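Local coordinates for formate dehydrogenase subunit beta (Desulfovibrio gigas, PDB 1H0H), which serves as the electron-transfer subunit of formate dehydrogenase, carrying three [4Fe-4S] clusters for the reversible two-electron oxidation of formate to carbon dioxide, at residues 65-73 and 206-214. Numbering follows the deposited sequence.
With SF4 (iron/sulfur cluster), chain N; SF4 (iron/sulfur cluster), chain M.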
ATOM      1  N   TRP B  65      19.503 -15.659   3.196  1.00 12.33           N
ATOM      2  CA  TRP B  65      19.399 -14.880   4.409  1.00 13.55           C
ATOM      3  C   TRP B  65      18.631 -15.739   5.397  1.00 13.81           C
ATOM      4  O   TRP B  65      17.437 -16.013   5.207  1.00 16.21           O
ATOM      5  CB  TRP B  65      18.648 -13.591   4.107  1.00 12.71           C
ATOM      6  CG  TRP B  65      18.912 -12.452   5.004  1.00 13.58           C
ATOM      7  CD1 TRP B  65      19.692 -12.427   6.120  1.00 14.17           C
ATOM      8  CD2 TRP B  65      18.346 -11.138   4.874  1.00 13.84           C
ATOM      9  NE1 TRP B  65      19.665 -11.169   6.675  1.00 14.38           N
ATOM     10  CE2 TRP B  65      18.852 -10.358   5.921  1.00 13.98           C
ATOM     11  CE3 TRP B  65      17.461 -10.539   3.944  1.00 13.34           C
ATOM     12  CZ2 TRP B  65      18.507  -9.005   6.085  1.00 14.20           C
ATOM     13  CZ3 TRP B  65      17.131  -9.202   4.094  1.00 13.63           C
ATOM     14  CH2 TRP B  65      17.642  -8.450   5.164  1.00 13.26           C
ATOM     15  N   LEU B  66      19.332 -16.163   6.438  1.00 13.49           N
ATOM     16  CA  LEU B  66      18.816 -17.129   7.397  1.00 14.72           C
ATOM     17  C   LEU B  66      18.325 -16.478   8.656  1.00 14.90           C
ATOM     18  O   LEU B  66      19.032 -15.687   9.271  1.00 16.32           O
ATOM     19  CB  LEU B  66      19.887 -18.165   7.761  1.00 15.80           C
ATOM     20  CG  LEU B  66      20.512 -18.869   6.557  1.00 16.57           C
ATOM     21  CD1 LEU B  66      21.528 -19.936   6.990  1.00 17.28           C
ATOM     22  CD2 LEU B  66      19.426 -19.477   5.657  1.00 17.43           C
ATOM     23  N   PHE B  67      17.123 -16.858   9.048  1.00 14.14           N
ATOM     24  CA  PHE B  67      16.453 -16.268  10.185  1.00 13.99           C
ATOM     25  C   PHE B  67      16.231 -17.298  11.301  1.00 13.89           C
ATOM     26  O   PHE B  67      15.899 -18.444  11.031  1.00 13.85           O
ATOM     27  CB  PHE B  67      15.111 -15.693   9.737  1.00 13.57           C
ATOM     28  CG  PHE B  67      15.203 -14.762   8.547  1.00 13.94           C
ATOM     29  CD1 PHE B  67      16.178 -13.788   8.484  1.00 13.33           C
ATOM     30  CD2 PHE B  67      14.303 -14.858   7.495  1.00 12.86           C
ATOM     31  CE1 PHE B  67      16.269 -12.939   7.387  1.00 15.92           C
ATOM     32  CE2 PHE B  67      14.391 -14.010   6.396  1.00 14.57           C
ATOM     33  CZ  PHE B  67      15.361 -13.031   6.350  1.00 14.01           C
ATOM     34  N   PHE B  68      16.355 -16.843  12.541  1.00 13.99           N
ATOM     35  CA  PHE B  68      16.220 -17.678  13.733  1.00 14.70           C
ATOM     36  C   PHE B  68      15.555 -16.865  14.845  1.00 14.21           C
ATOM     37  O   PHE B  68      16.193 -16.020  15.475  1.00 15.16           O
ATOM     38  CB  PHE B  68      17.631 -18.104  14.172  1.00 14.88           C
ATOM     39  CG  PHE B  68      17.668 -19.303  15.056  1.00 15.11           C
ATOM     40  CD1 PHE B  68      17.659 -20.588  14.512  1.00 15.56           C
ATOM     41  CD2 PHE B  68      17.774 -19.165  16.420  1.00 15.68           C
ATOM     42  CE1 PHE B  68      17.715 -21.733  15.353  1.00 16.16           C
ATOM     43  CE2 PHE B  68      17.815 -20.288  17.247  1.00 17.19           C
ATOM     44  CZ  PHE B  68      17.790 -21.566  16.714  1.00 15.43           C
ATOM     45  N   PRO B  69      14.271 -17.090  15.089  1.00 16.76           N
ATOM     46  CA  PRO B  69      13.526 -16.340  16.123  1.00 15.23           C
ATOM     47  C   PRO B  69      13.784 -16.974  17.494  1.00 16.56           C
ATOM     48  O   PRO B  69      12.983 -17.759  18.004  1.00 15.47           O
ATOM     49  CB  PRO B  69      12.060 -16.532  15.727  1.00 16.57           C
ATOM     50  CG  PRO B  69      12.014 -17.649  14.788  1.00 17.08           C
ATOM     51  CD  PRO B  69      13.426 -18.045  14.368  1.00 17.15           C
ATOM     52  N   ASP B  70      14.894 -16.557  18.089  1.00 16.14           N
ATOM     53  CA  ASP B  70      15.458 -17.156  19.278  1.00 16.18           C
ATOM     54  C   ASP B  70      14.659 -16.848  20.547  1.00 15.30           C
ATOM     55  O   ASP B  70      14.051 -15.790  20.672  1.00 15.27           O
ATOM     56  CB  ASP B  70      16.903 -16.663  19.387  1.00 17.26           C
ATOM     57  CG  ASP B  70      17.779 -17.593  20.137  1.00 16.43           C
ATOM     58  OD1 ASP B  70      17.283 -18.621  20.650  1.00 16.06           O
ATOM     59  OD2 ASP B  70      18.991 -17.354  20.280  1.00 17.86           O
ATOM     60  N   GLN B  71      14.616 -17.819  21.446  1.00 15.34           N
ATOM     61  CA  GLN B  71      13.969 -17.702  22.736  1.00 15.85           C
ATOM     62  C   GLN B  71      14.445 -18.920  23.549  1.00 15.78           C
ATOM     63  O   GLN B  71      15.023 -19.856  22.996  1.00 14.25           O
ATOM     64  CB  GLN B  71      12.437 -17.750  22.598  1.00 16.10           C
ATOM     65  CG  GLN B  71      11.966 -19.084  22.052  1.00 17.28           C
ATOM     66  CD  GLN B  71      10.433 -19.239  21.940  1.00 18.57           C
ATOM     67  OE1 GLN B  71       9.870 -19.129  20.850  1.00 18.57           O
ATOM     68  NE2 GLN B  71       9.775 -19.527  23.061  1.00 19.59           N
ATOM     69  N   CYS B  72      14.157 -18.911  24.846  1.00 15.87           N
ATOM     70  CA  CYS B  72      14.472 -20.039  25.722  1.00 14.60           C
ATOM     71  C   CYS B  72      13.926 -21.344  25.122  1.00 14.73           C
ATOM     72  O   CYS B  72      12.830 -21.355  24.563  1.00 15.72           O
ATOM     73  CB  CYS B  72      13.832 -19.821  27.079  1.00 14.05           C
ATOM     74  SG  CYS B  72      13.884 -21.260  28.150  1.00 16.46           S
ATOM     75  N   ARG B  73      14.657 -22.441  25.271  1.00 14.26           N
ATOM     76  CA  ARG B  73      14.221 -23.719  24.692  1.00 15.69           C
ATOM     77  C   ARG B  73      13.291 -24.512  25.602  1.00 14.77           C
ATOM     78  O   ARG B  73      12.806 -25.547  25.211  1.00 16.47           O
ATOM     79  CB  ARG B  73      15.427 -24.604  24.414  1.00 14.39           C
ATOM     80  CG  ARG B  73      16.487 -23.937  23.564  1.00 15.25           C
ATOM     81  CD  ARG B  73      16.057 -23.580  22.123  1.00 13.61           C
ATOM     82  NE  ARG B  73      17.249 -23.306  21.328  1.00 14.41           N
ATOM     83  CZ  ARG B  73      17.882 -22.138  21.313  1.00 12.96           C
ATOM     84  NH1 ARG B  73      17.435 -21.108  22.056  1.00 13.36           N
ATOM     85  NH2 ARG B  73      18.958 -22.003  20.561  1.00 13.29           N
ATOM     86  N   LYS B 206      24.675 -23.666  13.060  1.00 14.28           N
ATOM     87  CA  LYS B 206      25.603 -22.604  13.398  1.00 14.49           C
ATOM     88  C   LYS B 206      25.632 -21.473  12.352  1.00 14.49           C
ATOM     89  O   LYS B 206      26.178 -20.393  12.594  1.00 16.78           O
ATOM     90  CB  LYS B 206      26.988 -23.195  13.699  1.00 16.58           C
ATOM     91  CG  LYS B 206      27.047 -23.914  15.066  1.00 16.79           C
ATOM     92  CD  LYS B 206      28.408 -24.572  15.309  1.00 19.69           C
ATOM     93  CE  LYS B 206      28.493 -25.236  16.667  1.00 20.39           C
ATOM     94  NZ  LYS B 206      27.281 -26.065  16.994  1.00 21.30           N
ATOM     95  N   LEU B 207      25.045 -21.716  11.195  1.00 14.67           N
ATOM     96  CA  LEU B 207      24.913 -20.667  10.183  1.00 14.33           C
ATOM     97  C   LEU B 207      23.734 -19.774  10.562  1.00 14.46           C
ATOM     98  O   LEU B 207      23.634 -18.628  10.112  1.00 15.35           O
ATOM     99  CB  LEU B 207      24.689 -21.267   8.798  1.00 13.90           C
ATOM    100  CG  LEU B 207      25.889 -22.028   8.261  1.00 14.30           C
ATOM    101  CD1 LEU B 207      25.556 -22.716   6.977  1.00 14.66           C
ATOM    102  CD2 LEU B 207      27.040 -21.067   8.085  1.00 14.70           C
ATOM    103  N   TYR B 208      22.850 -20.287  11.403  1.00 14.95           N
ATOM    104  CA  TYR B 208      21.724 -19.479  11.894  1.00 14.86           C
ATOM    105  C   TYR B 208      22.093 -18.742  13.172  1.00 16.78           C
ATOM    106  O   TYR B 208      21.764 -17.561  13.347  1.00 18.35           O
ATOM    107  CB  TYR B 208      20.490 -20.335  12.171  1.00 14.63           C
ATOM    108  CG  TYR B 208      19.833 -20.930  10.943  1.00 15.40           C
ATOM    109  CD1 TYR B 208      20.430 -21.982  10.241  1.00 14.67           C
ATOM    110  CD2 TYR B 208      18.605 -20.457  10.501  1.00 15.83           C
ATOM    111  CE1 TYR B 208      19.824 -22.527   9.116  1.00 15.73           C
ATOM    112  CE2 TYR B 208      17.975 -21.015   9.385  1.00 16.22           C
ATOM    113  CZ  TYR B 208      18.586 -22.041   8.693  1.00 14.94           C
ATOM    114  OH  TYR B 208      17.960 -22.576   7.572  1.00 14.73           O
ATOM    115  N   HIS B 209      22.773 -19.437  14.072  1.00 16.00           N
ATOM    116  CA  HIS B 209      23.150 -18.842  15.350  1.00 16.52           C
ATOM    117  C   HIS B 209      24.170 -19.739  16.009  1.00 16.34           C
ATOM    118  O   HIS B 209      24.049 -20.970  15.951  1.00 14.49           O
ATOM    119  CB  HIS B 209      21.918 -18.689  16.248  1.00 16.97           C
ATOM    120  CG  HIS B 209      22.211 -18.106  17.589  1.00 17.31           C
ATOM    121  ND1 HIS B 209      23.048 -17.027  17.759  1.00 17.53           N
ATOM    122  CD2 HIS B 209      21.781 -18.453  18.828  1.00 17.30           C
ATOM    123  CE1 HIS B 209      23.106 -16.717  19.043  1.00 18.72           C
ATOM    124  NE2 HIS B 209      22.354 -17.575  19.715  1.00 16.95           N
ATOM    125  N   GLU B 210      25.195 -19.124  16.593  1.00 17.59           N
ATOM    126  CA  GLU B 210      26.307 -19.892  17.180  1.00 19.50           C
ATOM    127  C   GLU B 210      25.849 -20.838  18.268  1.00 18.68           C
ATOM    128  O   GLU B 210      26.497 -21.850  18.544  1.00 19.94           O
ATOM    129  CB  GLU B 210      27.389 -18.957  17.720  1.00 21.94           C
ATOM    130  CG  GLU B 210      26.931 -17.964  18.788  1.00 24.23           C
ATOM    131  CD  GLU B 210      28.052 -16.999  19.213  1.00 25.66           C
ATOM    132  OE1 GLU B 210      29.253 -17.375  19.160  1.00 27.13           O
ATOM    133  OE2 GLU B 210      27.737 -15.851  19.590  1.00 27.71           O
ATOM    134  N   TYR B 211      24.713 -20.523  18.868  1.00 20.42           N
ATOM    135  CA  TYR B 211      24.185 -21.320  19.955  1.00 19.72           C
ATOM    136  C   TYR B 211      22.867 -21.964  19.601  1.00 19.41           C
ATOM    137  O   TYR B 211      22.100 -22.325  20.481  1.00 19.67           O
ATOM    138  CB  TYR B 211      24.031 -20.472  21.207  1.00 21.49           C
ATOM    139  CG  TYR B 211      25.314 -19.816  21.675  1.00 22.71           C
ATOM    140  CD1 TYR B 211      26.442 -20.571  21.975  1.00 24.73           C
ATOM    141  CD2 TYR B 211      25.388 -18.441  21.838  1.00 22.53           C
ATOM    142  CE1 TYR B 211      27.612 -19.961  22.417  1.00 26.09           C
ATOM    143  CE2 TYR B 211      26.529 -17.830  22.290  1.00 23.29           C
ATOM    144  CZ  TYR B 211      27.641 -18.579  22.574  1.00 25.49           C
ATOM    145  OH  TYR B 211      28.790 -17.958  23.022  1.00 26.64           O
ATOM    146  N   ALA B 212      22.634 -22.145  18.312  1.00 20.31           N
ATOM    147  CA  ALA B 212      21.451 -22.853  17.819  1.00 19.40           C
ATOM    148  C   ALA B 212      21.310 -24.253  18.426  1.00 19.63           C
ATOM    149  O   ALA B 212      20.200 -24.636  18.799  1.00 18.46           O
ATOM    150  CB  ALA B 212      21.466 -22.934  16.323  1.00 19.46           C
ATOM    151  N   VAL B 213      22.395 -25.031  18.482  1.00 19.16           N
ATOM    152  CA  VAL B 213      22.341 -26.340  19.159  1.00 18.82           C
ATOM    153  C   VAL B 213      23.342 -26.371  20.299  1.00 19.15           C
ATOM    154  O   VAL B 213      24.279 -25.580  20.325  1.00 18.72           O
ATOM    155  CB  VAL B 213      22.604 -27.541  18.239  1.00 18.68           C
ATOM    156  CG1 VAL B 213      21.570 -27.612  17.137  1.00 19.33           C
ATOM    157  CG2 VAL B 213      24.011 -27.504  17.672  1.00 19.67           C
ATOM    158  N   ALA B 214      23.140 -27.276  21.245  1.00 20.28           N
ATOM    159  CA  ALA B 214      24.020 -27.342  22.406  1.00 23.13           C
ATOM    160  C   ALA B 214      25.413 -27.831  22.001  1.00 24.83           C
ATOM    161  O   ALA B 214      26.425 -27.401  22.575  1.00 27.35           O
ATOM    162  CB  ALA B 214      23.430 -28.235  23.472  1.00 22.08           C
ATOM    163  OXT ALA B 214      25.542 -28.661  21.093  1.00 25.24           O
TER
HETATM  164 FE1  SF4 N1013      18.776 -22.086  28.940  1.00 17.36          FE
HETATM  165 FE2  SF4 N1013      16.035 -21.815  28.771  1.00 17.49          FE
HETATM  166 FE3  SF4 N1013      17.273 -24.399  28.807  1.00 17.77          FE
HETATM  167 FE4  SF4 N1013      17.293 -22.827  31.080  1.00 17.28          FE
HETATM  168  S1  SF4 N1013      15.396 -23.802  30.051  1.00 17.91           S
HETATM  169  S2  SF4 N1013      19.026 -23.913  30.296  1.00 18.19           S
HETATM  170  S3  SF4 N1013      17.463 -20.666  30.134  1.00 19.34           S
HETATM  171  S4  SF4 N1013      17.429 -22.720  27.129  1.00 17.78           S
HETATM  172 FE1  SF4 M1012       5.702 -15.925  25.160  1.00 19.53          FE
HETATM  173 FE2  SF4 M1012       6.980 -16.309  22.757  1.00 18.29          FE
HETATM  174 FE3  SF4 M1012       8.268 -16.888  25.140  1.00 18.26          FE
HETATM  175 FE4  SF4 M1012       7.778 -14.279  24.402  1.00 17.37          FE
HETATM  176  S1  SF4 M1012       9.081 -15.852  23.299  1.00 19.88           S
HETATM  177  S2  SF4 M1012       7.453 -15.273  26.445  1.00 18.20           S
HETATM  178  S3  SF4 M1012       5.846 -14.387  23.333  1.00 17.26           S
HETATM  179  S4  SF4 M1012       6.393 -17.959  24.455  1.00 19.87           S
HETATM  180  O   HOH W   1      19.591 -16.406  11.955  1.00 26.22           O
HETATM  181  O   HOH W   2      18.218 -25.876  20.229  1.00 26.02           O
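Leu-66 and Phe-68, on one side of strand 62-70, pack against Tyr-208, His-209 and Ala-212 of the C-terminal loop. The strand is half of a two-stranded antiparallel hairpin with 51-59, and the chain continues beyond it to Cys-72, a ligand of a [4Fe-4S] cluster.

The apolar contacts centre on Tyr-208. Leu-66 lies over one face of its ring, CB 4.0 Å from the centroid in a CH-pi contact. The carbonyl O of Phe-67 sits at the ring's edge, in its plane, 3.4 Å from Tyr-208 CD2. With chi1 at -160°, Phe-68 swings its ring away from its own N, and CD1 lies 3.7 Å from Tyr-208 CB. His-209 CB lies over one face of the Phe-68 ring; Phe-199 of strand 197-201 stacks on the ring.

One water bridges Leu-66 O and Tyr-208 O, 2.8 Å from each. The Asp-70 carboxylate is shared: OD2 pairs with Arg-53, and OD1 with Arg-73 NH1 (2.9 Å). OD2 also lies 3.3 Å from His-209 CD2, without a hydrogen bond to that ring. A type I turn from His-209 to Ala-212 brings Ala-212 O to the edge of the Arg-73 guanidinium. There Arg-73 NH2 makes a weak, nearly straight (176°) hydrogen bond to Ala-212 O at 3.4 Å, and a second water links Arg-73 NE to the same oxygen.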